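Local coordinates for SusD-like protein BACOVA_02651 (Bacteroides ovatus, PDB 5E75), which binds polysaccharide at the cell surface and probably captures xyloglucan before its transport into the periplasm for degradation, at residues 408-412 against 424-428; 156-160 against 515-519; 272-276 against 334-338. All coordinates share one frame; numbering follows the deposited sequence.

Contact 1. Residues 408-412 against 424-428; sequences IRERR and DMVTW
Ile408 and Arg411 of helix 404-415 meet Trp428 and Asp424 of helix 421-431 in a buried antiparallel helix pair of the SusD fold. The two short helical segments run at 162° with axes 12.1 Å apart, a spacing filled by long side chains. The Trp428 indole reaches across the gap. Ile408 CG1 lies over one face of it, 3.7 Å from the centroid of the Trp428 six-membered ring and almost on the ring normal, a CH-pi contact. Arg411 CD touches the same indole at its edge, 3.7 Å from Trp428 CZ2. Outside the pair, Trp428 NE1 donates a hydrogen bond to Glu369. The Arg411 chain bends at chi3 (70°), which turns its guanidinium side-on to Asp424, with the guanidinium and carboxylate planes 71° apart. Arg411 NH2 also salt-bridges Asp362, so its guanidinium is held between two carboxylates. Arg412 NH2 forms a salt bridge with Asp287. The aliphatic part of Arg412 is crossed at about a right angle by Met425, with CE 3.7 Å from Arg412 CD. Arg411 NE (2.9 Å) and NH2 (2.8 Å) grip Asp424 OD2 from the same face of the carboxylate, the oxygen in the guanidinium plane and the N-H...O angles bent.

Contact 2. Residues 156-160 against 515-519; sequences QFIIN and YTFNE
The C-terminal tail of this SusD-family protein, residues 515-519, meets helix 151-168 through two aromatic rings and the terminal Glu519. Phe157 turns its edge to the face of Tyr515 in an offset edge-to-face pair, with ring centroids 5.7 Å apart and planes at 82°. Phe157 CG is anti to the backbone N (chi1 -172°), swinging the ring toward the tail. Tyr515 OH is held by Glu135. Within the tail, Tyr515 CD2 lies over the centre of the Phe517 ring. The Phe517 edge meets the backbone N of Phe157, 3.8 Å from Phe517 CE2; Phe517 CZ is 3.7 Å from Gln156 CB. Asn160 ND2 approaches the same ring. Gln156 NE2 gives a hydrogen bond to Asn160 OD1 from above the carbonyl plane, which fixes the amide rotation. Asn160 ND2 then donates to two waters, one bound to Glu519 OE1 and one to Glu519 OXT. With an alanine here, Gln156 NE2 would probably lose this acceptor and both waters their donor, loosening the water-mediated link to the two carboxylates of Glu519. Glu519 OE1 also forms a salt bridge with Arg114. A third water lies 2.7 Å from Asn160 O and 2.8 Å from Glu519 OE2.

Contact 3. Residues 272-276 against 334-338; sequences VTGGV and VPGGP
Val272, Pro338 and Val334 bury the most surface where two loops of the SusD-family region lie against each other. Val272 and Val334 cross obliquely at one end. One methyl of each does the touching, Val272 CG2 standing 3.8 Å from Val334 CG1. CG1 of Val334 is anti to the backbone N (chi1 175°), which directs this methyl to Val272. The carbonyl of Val272 points into the other loop, where Gly336 CA makes a CA-H...O contact of 3.2 Å with Val272 O. A water also bridges the loops, donating to Val272 O and to Gly336 O. At the other end Pro338 lays its ring against a type I' beta turn, Thr273 to Val276. Its CD is 3.6 Å from Thr273 O, and its CG lies more loosely beside Val276 CG2. Thr273 OG1 braces the turn from within by donating to Val276 O, 2.7 Å away, in the carbonyl plane and on a lone pair. Between the two ends the backbones come very close, with Gly274 CA 3.9 Å from Gly337 CA. A side chain on either glycine would clash with the facing loop. Helix 263-266 backs the contact: Leu266 touches Val334, and Leu263 touches Val276 and Pro335. Loop 272-276 runs on from that helix toward strand 283-284, while 334-338 lies between strands 321-322 and 355-359.

Contact 1 is the innermost, centred about 11 Å from the centre of the chain, whereas contacts 2 and 3 lie about 24 and 23 Å out, on opposite sides of it. Contact 1 joins two helices, contact 2 a helix and the chain terminus, and contact 3 two loops. They share no element and do not touch. Buried charge is paired directly by carboxylates in contact 1. At the surface, contact 2 spans its polar groups with waters. Contact 3 is buried but relies on backbone, glycines and small apolar groups. Along the chain, 156-160 and 515-519 enclose the other two contacts, and contact 3 closes before contact 1 opens.

Contact 1. Residues 408-412 against 424-428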
loop_
_atom_site.group_PDB
_atom_site.type_symbol
_atom_site.label_atom_id
_atom_site.label_comp_id
_atom_site.label_asym_id
_atom_site.label_seq_id
_atom_site.Cartn_x
_atom_site.Cartn_y
_atom_site.Cartn_z
ATOM N N ILE A 408 -2.312 -15.148 3.255
ATOM C CA ILE A 408 -1.050 -14.462 2.999
ATOM C C ILE A 408 -0.763 -14.460 1.496
ATOM O O ILE A 408 -0.414 -13.430 0.919
ATOM C CB ILE A 408 0.128 -15.081 3.790
ATOM C CG1 ILE A 408 -0.071 -14.834 5.288
ATOM C CG2 ILE A 408 1.470 -14.516 3.305
ATOM C CD1 ILE A 408 0.864 -15.670 6.186
ATOM N N ARG A 409 -0.907 -15.614 0.844
ATOM C CA ARG A 409 -0.603 -15.709 -0.571
ATOM C C ARG A 409 -1.571 -14.869 -1.374
ATOM O O ARG A 409 -1.167 -14.172 -2.292
ATOM C CB ARG A 409 -0.664 -17.173 -1.034
ATOM C CG ARG A 409 -0.180 -17.407 -2.458
ATOM C CD ARG A 409 -0.195 -18.884 -2.802
ATOM N NE ARG A 409 0.487 -19.110 -4.062
ATOM C CZ ARG A 409 0.807 -20.295 -4.565
ATOM N NH1 ARG A 409 0.497 -21.404 -3.923
ATOM N NH2 ARG A 409 1.454 -20.355 -5.714
ATOM N N GLU A 410 -2.847 -14.936 -1.019
ATOM C CA GLU A 410 -3.883 -14.238 -1.756
ATOM C C GLU A 410 -3.680 -12.731 -1.673
ATOM O O GLU A 410 -3.825 -12.024 -2.675
ATOM C CB GLU A 410 -5.289 -14.618 -1.267
ATOM C CG GLU A 410 -6.380 -14.327 -2.307
ATOM C CD GLU A 410 -6.227 -15.155 -3.569
ATOM O OE1 GLU A 410 -5.649 -16.272 -3.494
ATOM O OE2 GLU A 410 -6.691 -14.695 -4.632
ATOM N N ARG A 411 -3.332 -12.226 -0.488
ATOM C CA ARG A 411 -3.083 -10.801 -0.355
ATOM C C ARG A 411 -1.860 -10.376 -1.162
ATOM O O ARG A 411 -1.887 -9.334 -1.823
ATOM C CB ARG A 411 -2.942 -10.402 1.113
ATOM C CG ARG A 411 -4.252 -10.459 1.876
ATOM C CD ARG A 411 -4.101 -9.929 3.295
ATOM N NE ARG A 411 -3.901 -8.492 3.288
ATOM C CZ ARG A 411 -4.871 -7.582 3.284
ATOM N NH1 ARG A 411 -6.143 -7.912 3.397
ATOM N NH2 ARG A 411 -4.564 -6.290 3.229
ATOM N N ARG A 412 -0.781 -11.146 -1.125
ATOM C CA ARG A 412 0.403 -10.775 -1.891
ATOM C C ARG A 412 0.080 -10.604 -3.367
ATOM O O ARG A 412 0.504 -9.613 -3.982
ATOM C CB ARG A 412 1.540 -11.788 -1.697
ATOM C CG ARG A 412 2.179 -11.736 -0.321
ATOM C CD ARG A 412 3.411 -12.617 -0.189
ATOM N NE ARG A 412 4.499 -12.113 -1.027
ATOM C CZ ARG A 412 5.613 -12.781 -1.325
ATOM N NH1 ARG A 412 5.836 -14.013 -0.865
ATOM N NH2 ARG A 412 6.511 -12.217 -2.125
ATOM N N ASP A 424 1.188 -5.241 5.836
ATOM C CA ASP A 424 0.490 -6.453 6.233
ATOM C C ASP A 424 1.462 -7.466 6.849
ATOM O O ASP A 424 1.114 -8.143 7.814
ATOM C CB ASP A 424 -0.217 -7.099 5.049
ATOM C CG ASP A 424 -1.336 -6.273 4.512
ATOM O OD1 ASP A 424 -1.814 -5.389 5.229
ATOM O OD2 ASP A 424 -1.750 -6.564 3.368
ATOM N N MET A 425 2.669 -7.575 6.304
ATOM C CA MET A 425 3.666 -8.491 6.849
ATOM C C MET A 425 4.108 -8.077 8.257
ATOM O O MET A 425 4.348 -8.948 9.093
ATOM C CB MET A 425 4.867 -8.630 5.918
ATOM C CG MET A 425 4.549 -9.419 4.684
ATOM S SD MET A 425 5.912 -9.438 3.531
ATOM C CE MET A 425 5.233 -10.504 2.250
ATOM N N VAL A 426 4.213 -6.776 8.534
ATOM C CA VAL A 426 4.547 -6.334 9.888
ATOM C C VAL A 426 3.430 -6.707 10.865
ATOM O O VAL A 426 3.703 -7.186 11.977
ATOM C CB VAL A 426 4.854 -4.818 9.943
ATOM C CG1 VAL A 426 5.098 -4.371 11.367
ATOM C CG2 VAL A 426 6.064 -4.508 9.061
ATOM N N THR A 427 2.177 -6.490 10.460
ATOM C CA THR A 427 1.045 -6.907 11.281
ATOM C C THR A 427 1.122 -8.402 11.614
ATOM O O THR A 427 0.949 -8.803 12.762
ATOM C CB THR A 427 -0.288 -6.576 10.606
ATOM O OG1 THR A 427 -0.428 -5.157 10.549
ATOM C CG2 THR A 427 -1.465 -7.143 11.374
ATOM N N TRP A 428 1.376 -9.229 10.608
ATOM C CA TRP A 428 1.500 -10.660 10.844
ATOM C C TRP A 428 2.692 -10.986 11.755
ATOM O O TRP A 428 2.591 -11.885 12.597
ATOM C CB TRP A 428 1.585 -11.433 9.512
ATOM C CG TRP A 428 0.309 -11.463 8.739
ATOM C CD1 TRP A 428 -0.971 -11.629 9.230
ATOM C CD2 TRP A 428 0.169 -11.345 7.320
ATOM N NE1 TRP A 428 -1.883 -11.606 8.199
ATOM C CE2 TRP A 428 -1.207 -11.428 7.021
ATOM C CE3 TRP A 428 1.080 -11.161 6.272
ATOM C CZ2 TRP A 428 -1.684 -11.336 5.718
ATOM C CZ3 TRP A 428 0.610 -11.053 4.990
ATOM C CH2 TRP A 428 -0.763 -11.138 4.721
#

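Contact 2. Residues 156-160 against 515-519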
loop_
_atom_site.group_PDB
_atom_site.type_symbol
_atom_site.label_atom_id
_atom_site.label_comp_id
_atom_site.label_asym_id
_atom_site.label_seq_id
_atom_site.Cartn_x
_atom_site.Cartn_y
_atom_site.Cartn_z
ATOM N N GLN A 156 -5.112 3.299 19.723
ATOM C CA GLN A 156 -6.315 3.949 20.222
ATOM C C GLN A 156 -6.566 5.285 19.518
ATOM O O GLN A 156 -7.708 5.627 19.224
ATOM C CB GLN A 156 -6.223 4.131 21.739
ATOM C CG GLN A 156 -7.489 4.693 22.359
ATOM C CD GLN A 156 -8.626 3.712 22.300
ATOM O OE1 GLN A 156 -8.501 2.574 22.760
ATOM N NE2 GLN A 156 -9.736 4.114 21.706
ATOM N N PHE A 157 -5.501 6.026 19.218
ATOM C CA PHE A 157 -5.612 7.320 18.547
ATOM C C PHE A 157 -6.202 7.118 17.147
ATOM O O PHE A 157 -7.094 7.847 16.711
ATOM C CB PHE A 157 -4.211 7.947 18.511
ATOM C CG PHE A 157 -4.171 9.365 18.032
ATOM C CD1 PHE A 157 -4.139 9.660 16.679
ATOM C CD2 PHE A 157 -4.126 10.406 18.940
ATOM C CE1 PHE A 157 -4.090 10.970 16.236
ATOM C CE2 PHE A 157 -4.074 11.714 18.513
ATOM C CZ PHE A 157 -4.055 12.006 17.156
ATOM N N ILE A 158 -5.690 6.117 16.438
ATOM C CA ILE A 158 -6.198 5.756 15.121
ATOM C C ILE A 158 -7.682 5.373 15.180
ATOM O O ILE A 158 -8.497 5.854 14.398
ATOM C CB ILE A 158 -5.379 4.579 14.548
ATOM C CG1 ILE A 158 -3.955 5.010 14.180
ATOM C CG2 ILE A 158 -6.042 3.970 13.329
ATOM C CD1 ILE A 158 -2.974 3.851 14.061
ATOM N N ILE A 159 -8.033 4.526 16.145
ATOM C CA ILE A 159 -9.423 4.109 16.324
ATOM C C ILE A 159 -10.350 5.307 16.596
ATOM O O ILE A 159 -11.445 5.420 16.017
ATOM C CB ILE A 159 -9.539 3.029 17.435
ATOM C CG1 ILE A 159 -8.940 1.703 16.955
ATOM C CG2 ILE A 159 -11.000 2.823 17.860
ATOM C CD1 ILE A 159 -8.638 0.726 18.086
ATOM N N ASN A 160 -9.909 6.219 17.448
ATOM C CA ASN A 160 -10.734 7.378 17.764
ATOM C C ASN A 160 -10.988 8.231 16.521
ATOM O O ASN A 160 -12.110 8.695 16.281
ATOM C CB ASN A 160 -10.075 8.245 18.842
ATOM C CG ASN A 160 -10.078 7.599 20.216
ATOM O OD1 ASN A 160 -10.705 6.554 20.442
ATOM N ND2 ASN A 160 -9.343 8.212 21.142
ATOM N N TYR A 515 0.096 8.475 26.136
ATOM C CA TYR A 515 -0.522 9.675 25.577
ATOM C C TYR A 515 -1.653 10.158 26.480
ATOM O O TYR A 515 -2.394 9.357 27.040
ATOM C CB TYR A 515 -1.072 9.381 24.176
ATOM C CG TYR A 515 -1.582 10.608 23.443
ATOM C CD1 TYR A 515 -0.710 11.608 23.031
ATOM C CD2 TYR A 515 -2.924 10.763 23.150
ATOM C CE1 TYR A 515 -1.163 12.736 22.359
ATOM C CE2 TYR A 515 -3.394 11.893 22.472
ATOM C CZ TYR A 515 -2.507 12.867 22.082
ATOM O OH TYR A 515 -2.943 13.991 21.414
ATOM N N THR A 516 -1.782 11.473 26.618
ATOM C CA THR A 516 -2.938 12.043 27.297
ATOM C C THR A 516 -4.055 12.302 26.304
ATOM O O THR A 516 -4.017 13.260 25.527
ATOM C CB THR A 516 -2.590 13.345 28.005
ATOM O OG1 THR A 516 -2.136 14.301 27.043
ATOM C CG2 THR A 516 -1.522 13.093 29.022
ATOM N N PHE A 517 -5.044 11.423 26.323
ATOM C CA PHE A 517 -6.151 11.496 25.385
ATOM C C PHE A 517 -7.099 12.625 25.754
ATOM O O PHE A 517 -7.263 12.956 26.930
ATOM C CB PHE A 517 -6.870 10.142 25.302
ATOM C CG PHE A 517 -6.132 9.127 24.468
ATOM C CD1 PHE A 517 -5.205 8.261 25.031
ATOM C CD2 PHE A 517 -6.347 9.076 23.109
ATOM C CE1 PHE A 517 -4.513 7.358 24.238
ATOM C CE2 PHE A 517 -5.670 8.192 22.327
ATOM C CZ PHE A 517 -4.748 7.332 22.882
ATOM N N ASN A 518 -7.702 13.219 24.730
ATOM C CA ASN A 518 -8.649 14.314 24.872
ATOM C C ASN A 518 -10.089 13.854 24.666
ATOM O O ASN A 518 -11.011 14.667 24.565
ATOM C CB ASN A 518 -8.276 15.427 23.887
ATOM C CG ASN A 518 -6.924 16.040 24.199
ATOM O OD1 ASN A 518 -6.728 16.600 25.274
ATOM N ND2 ASN A 518 -5.978 15.918 23.274
ATOM N N GLU A 519 -10.282 12.541 24.606
ATOM C CA GLU A 519 -11.611 11.961 24.497
ATOM C C GLU A 519 -11.550 10.508 24.924
ATOM O O GLU A 519 -12.583 9.845 25.058
ATOM C CB GLU A 519 -12.117 12.063 23.064
ATOM C CG GLU A 519 -11.375 11.156 22.108
ATOM C CD GLU A 519 -11.838 11.320 20.681
ATOM O OE1 GLU A 519 -10.993 11.612 19.817
ATOM O OE2 GLU A 519 -13.050 11.158 20.425
ATOM O OXT GLU A 519 -10.456 9.973 25.133
HETATM O O HOH W 1 -8.325 10.856 20.302
HETATM O O HOH W 2 -13.757 9.614 18.200
HETATM O O HOH W 3 -9.721 7.460 23.989
#

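Contact 3. Residues 272-276 against 334-338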
loop_
_atom_site.group_PDB
_atom_site.type_symbol
_atom_site.label_atom_id
_atom_site.label_comp_id
_atom_site.label_asym_id
_atom_site.label_seq_id
_atom_site.Cartn_x
_atom_site.Cartn_y
_atom_site.Cartn_z
ATOM N N VAL A 272 7.382 1.380 -23.254
ATOM C CA VAL A 272 6.083 1.310 -22.566
ATOM C C VAL A 272 5.666 2.645 -21.951
ATOM O O VAL A 272 4.766 2.695 -21.117
ATOM C CB VAL A 272 6.036 0.176 -21.497
ATOM C CG1 VAL A 272 6.185 -1.179 -22.187
ATOM C CG2 VAL A 272 7.097 0.372 -20.413
ATOM N N THR A 273 6.311 3.729 -22.377
ATOM C CA THR A 273 5.937 5.067 -21.932
ATOM C C THR A 273 5.726 6.030 -23.101
ATOM O O THR A 273 5.651 7.240 -22.891
ATOM C CB THR A 273 7.027 5.700 -21.059
ATOM O OG1 THR A 273 8.190 5.880 -21.875
ATOM C CG2 THR A 273 7.359 4.845 -19.851
ATOM N N GLY A 274 5.636 5.506 -24.318
ATOM C CA GLY A 274 5.446 6.363 -25.480
ATOM C C GLY A 274 6.613 7.306 -25.726
ATOM O O GLY A 274 6.439 8.394 -26.301
ATOM N N GLY A 275 7.796 6.919 -25.268
ATOM C CA GLY A 275 8.988 7.728 -25.456
ATOM C C GLY A 275 9.356 8.618 -24.282
ATOM O O GLY A 275 10.399 9.259 -24.288
ATOM N N VAL A 276 8.501 8.673 -23.265
ATOM C CA VAL A 276 8.769 9.476 -22.076
ATOM C C VAL A 276 9.941 8.879 -21.273
ATOM O O VAL A 276 10.001 7.667 -21.059
ATOM C CB VAL A 276 7.493 9.561 -21.210
ATOM C CG1 VAL A 276 7.806 10.058 -19.800
ATOM C CG2 VAL A 276 6.459 10.454 -21.895
ATOM N N VAL A 334 2.517 1.568 -14.460
ATOM C CA VAL A 334 3.130 1.919 -15.741
ATOM C C VAL A 334 1.975 1.876 -16.744
ATOM O O VAL A 334 1.650 0.823 -17.299
ATOM C CB VAL A 334 4.252 0.913 -16.077
ATOM C CG1 VAL A 334 4.838 1.179 -17.468
ATOM C CG2 VAL A 334 5.331 0.996 -15.034
ATOM N N PRO A 335 1.321 3.022 -16.963
ATOM C CA PRO A 335 0.044 3.027 -17.683
ATOM C C PRO A 335 0.164 3.161 -19.201
ATOM O O PRO A 335 -0.858 3.265 -19.895
ATOM C CB PRO A 335 -0.657 4.246 -17.100
ATOM C CG PRO A 335 0.449 5.198 -16.845
ATOM C CD PRO A 335 1.600 4.336 -16.354
ATOM N N GLY A 336 1.392 3.155 -19.704
ATOM C CA GLY A 336 1.624 3.321 -21.127
ATOM C C GLY A 336 2.024 4.739 -21.484
ATOM O O GLY A 336 2.411 5.543 -20.629
ATOM N N GLY A 337 1.939 5.045 -22.774
ATOM C CA GLY A 337 2.278 6.367 -23.258
ATOM C C GLY A 337 1.131 7.353 -23.149
ATOM O O GLY A 337 0.005 7.007 -22.788
ATOM N N PRO A 338 1.417 8.610 -23.471
ATOM C CA PRO A 338 0.402 9.662 -23.423
ATOM C C PRO A 338 -0.889 9.304 -24.172
ATOM O O PRO A 338 -1.974 9.674 -23.716
ATOM C CB PRO A 338 1.102 10.832 -24.104
ATOM C CG PRO A 338 2.545 10.598 -23.877
ATOM C CD PRO A 338 2.735 9.118 -23.891
HETATM O O HOH W 4 3.962 4.121 -18.768
#